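Local structure of HAT1-interacting factor 1 (Saccharomyces cerevisiae, 4NQ0) at residues I280-F284 / R329-I333. The protein acts as a histone H3 and H4 chaperone in the nuclear HAT-B complex, also binds H2A-H2B dimers, and takes part in chromatin assembly and telomere silencing. Residues are numbered along the deposited sequence.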
ATOM      1  N   ILE A 280     -10.083  -9.504   0.578  1.00 33.74           N
ATOM      2  CA  ILE A 280     -10.574  -9.857  -0.755  1.00 33.50           C
ATOM      3  C   ILE A 280      -9.981  -8.933  -1.806  1.00 33.30           C
ATOM      4  O   ILE A 280      -9.543  -9.379  -2.862  1.00 33.16           O
ATOM      5  CB  ILE A 280     -12.125  -9.773  -0.846  1.00 34.29           C
ATOM      6  CG1 ILE A 280     -12.802 -10.805   0.073  1.00 34.22           C
ATOM      7  CG2 ILE A 280     -12.591  -9.978  -2.283  1.00 33.86           C
ATOM      8  CD1 ILE A 280     -12.481 -12.220  -0.259  1.00 34.55           C
ATOM      9  N   GLN A 281      -9.976  -7.640  -1.518  1.00 33.42           N
ATOM     10  CA  GLN A 281      -9.369  -6.661  -2.419  1.00 33.03           C
ATOM     11  C   GLN A 281      -7.889  -6.970  -2.718  1.00 31.85           C
ATOM     12  O   GLN A 281      -7.465  -6.931  -3.868  1.00 31.23           O
ATOM     13  CB  GLN A 281      -9.500  -5.256  -1.829  1.00 33.56           C
ATOM     14  CG  GLN A 281      -8.766  -4.198  -2.637  1.00 34.24           C
ATOM     15  CD  GLN A 281      -8.913  -2.809  -2.072  1.00 35.45           C
ATOM     16  OE1 GLN A 281      -8.834  -2.597  -0.859  1.00 35.61           O
ATOM     17  NE2 GLN A 281      -9.097  -1.843  -2.958  1.00 35.28           N
ATOM     18  N   ALA A 282      -7.119  -7.271  -1.677  1.00 31.18           N
ATOM     19  CA  ALA A 282      -5.691  -7.587  -1.815  1.00 30.29           C
ATOM     20  C   ALA A 282      -5.448  -8.878  -2.628  1.00 29.83           C
ATOM     21  O   ALA A 282      -4.545  -8.934  -3.475  1.00 28.89           O
ATOM     22  CB  ALA A 282      -5.048  -7.700  -0.444  1.00 29.70           C
ATOM     23  N   GLU A 283      -6.263  -9.903  -2.380  1.00 30.19           N
ATOM     24  CA  GLU A 283      -6.201 -11.132  -3.176  1.00 30.33           C
ATOM     25  C   GLU A 283      -6.430 -10.848  -4.644  1.00 30.12           C
ATOM     26  O   GLU A 283      -5.719 -11.380  -5.488  1.00 30.25           O
ATOM     27  CB  GLU A 283      -7.224 -12.160  -2.715  1.00 30.95           C
ATOM     28  CG  GLU A 283      -7.007 -12.689  -1.306  1.00 32.51           C
ATOM     29  CD  GLU A 283      -6.014 -13.838  -1.220  1.00 34.92           C
ATOM     30  OE1 GLU A 283      -5.273 -14.081  -2.207  1.00 34.80           O
ATOM     31  OE2 GLU A 283      -5.987 -14.492  -0.141  1.00 36.03           O
ATOM     32  N   PHE A 284      -7.408 -10.003  -4.963  1.00 30.46           N
ATOM     33  CA  PHE A 284      -7.685  -9.692  -6.374  1.00 30.18           C
ATOM     34  C   PHE A 284      -6.552  -8.889  -7.006  1.00 30.03           C
ATOM     35  O   PHE A 284      -6.174  -9.132  -8.169  1.00 30.02           O
ATOM     36  CB  PHE A 284      -9.011  -8.943  -6.535  1.00 30.97           C
ATOM     37  CG  PHE A 284      -9.227  -8.395  -7.921  1.00 30.40           C
ATOM     38  CD1 PHE A 284      -9.579  -9.235  -8.965  1.00 30.78           C
ATOM     39  CD2 PHE A 284      -9.054  -7.048  -8.180  1.00 30.89           C
ATOM     40  CE1 PHE A 284      -9.749  -8.740 -10.253  1.00 31.92           C
ATOM     41  CE2 PHE A 284      -9.233  -6.536  -9.460  1.00 32.04           C
ATOM     42  CZ  PHE A 284      -9.581  -7.387 -10.499  1.00 32.94           C
ATOM     43  N   ARG A 329     -14.824  -8.632 -10.301  1.00 36.29           N
ATOM     44  CA  ARG A 329     -13.520  -9.217  -9.932  1.00 35.51           C
ATOM     45  C   ARG A 329     -13.431 -10.701 -10.280  1.00 35.46           C
ATOM     46  O   ARG A 329     -12.433 -11.177 -10.846  1.00 34.94           O
ATOM     47  CB  ARG A 329     -13.246  -9.035  -8.441  1.00 34.83           C
ATOM     48  CG  ARG A 329     -12.939  -7.604  -8.027  1.00 35.69           C
ATOM     49  CD  ARG A 329     -12.850  -7.504  -6.512  1.00 36.82           C
ATOM     50  NE  ARG A 329     -12.495  -6.163  -6.055  1.00 37.88           N
ATOM     51  CZ  ARG A 329     -12.541  -5.758  -4.785  1.00 39.68           C
ATOM     52  NH1 ARG A 329     -12.929  -6.582  -3.814  1.00 40.78           N
ATOM     53  NH2 ARG A 329     -12.196  -4.514  -4.480  1.00 40.85           N
ATOM     54  N   LEU A 330     -14.493 -11.424  -9.946  1.00 35.76           N
ATOM     55  CA  LEU A 330     -14.570 -12.857 -10.177  1.00 35.78           C
ATOM     56  C   LEU A 330     -14.500 -13.168 -11.677  1.00 35.78           C
ATOM     57  O   LEU A 330     -13.764 -14.068 -12.100  1.00 35.33           O
ATOM     58  CB  LEU A 330     -15.865 -13.385  -9.564  1.00 36.64           C
ATOM     59  CG  LEU A 330     -16.055 -14.881  -9.346  1.00 38.31           C
ATOM     60  CD1 LEU A 330     -14.844 -15.542  -8.653  1.00 38.98           C
ATOM     61  CD2 LEU A 330     -17.342 -15.064  -8.524  1.00 41.70           C
ATOM     62  N   ALA A 331     -15.254 -12.408 -12.469  1.00 35.76           N
ATOM     63  CA  ALA A 331     -15.210 -12.503 -13.928  1.00 36.06           C
ATOM     64  C   ALA A 331     -13.803 -12.263 -14.484  1.00 35.57           C
ATOM     65  O   ALA A 331     -13.356 -12.977 -15.379  1.00 34.94           O
ATOM     66  CB  ALA A 331     -16.187 -11.511 -14.551  1.00 36.74           C
ATOM     67  N   GLN A 332     -13.114 -11.259 -13.949  1.00 35.35           N
ATOM     68  CA  GLN A 332     -11.744 -10.966 -14.367  1.00 35.51           C
ATOM     69  C   GLN A 332     -10.786 -12.106 -14.022  1.00 34.48           C
ATOM     70  O   GLN A 332      -9.910 -12.455 -14.812  1.00 34.53           O
ATOM     71  CB  GLN A 332     -11.244  -9.678 -13.710  1.00 35.40           C
ATOM     72  CG  GLN A 332      -9.830  -9.297 -14.118  1.00 37.37           C
ATOM     73  CD  GLN A 332      -9.734  -8.941 -15.595  1.00 39.73           C
ATOM     74  OE1 GLN A 332      -9.125  -9.666 -16.391  1.00 41.21           O
ATOM     75  NE2 GLN A 332     -10.351  -7.827 -15.967  1.00 42.11           N
ATOM     76  N   ILE A 333     -10.944 -12.675 -12.837  1.00 33.79           N
ATOM     77  CA  ILE A 333     -10.102 -13.800 -12.422  1.00 33.06           C
ATOM     78  C   ILE A 333     -10.292 -14.975 -13.370  1.00 33.03           C
ATOM     79  O   ILE A 333      -9.330 -15.646 -13.711  1.00 32.05           O
ATOM     80  CB  ILE A 333     -10.365 -14.202 -10.963  1.00 32.70           C
ATOM     81  CG1 ILE A 333      -9.876 -13.097 -10.023  1.00 34.11           C
ATOM     82  CG2 ILE A 333      -9.633 -15.476 -10.589  1.00 31.89           C
ATOM     83  CD1 ILE A 333     -10.571 -13.103  -8.678  1.00 34.78           C
TER
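Arg329 and Phe284 make most of this contact, and both point CA-to-CB toward the other segment. Phe284 has chi1 t, which carries its ring across the gap. Arg329 has chi1 m, then chi2 and chi3 both t, so its chain is almost fully extended and runs over the ring. Arg329 CG sits 3.7 Å from the centroid of the Phe284 ring, 9° off the ring normal, a CH-pi contact over the face. Gln332 CB and Ile333 CD1 approach the ring edge. Ile333 CD1 lies 4.0 Å from Phe284 CD1, brought there by chi2 t.

Beyond the ring, the extended arginine reaches the preceding turn. Arg329 NH1 is 3.7 Å from Ile280 CG2 and 3.8 Å from Gln281 CA, which lies over one face of the guanidinium. NH1 also makes a weak hydrogen bond to Gln326.

The segment axes come no closer than 11.5 Å, at 26°, so long side chains bridge the space. The arrangement fits a TPR-type helical array at the C-terminal end of the region that interacts with H2A-H2B. Helix 298-316 packs against both segments: Leu312 touches Ile280 and Ile333, and Arg304 forms a salt bridge with Glu283. Helix 252-266 meets helix 273-290 through Leu263, against Ala282 and Glu283.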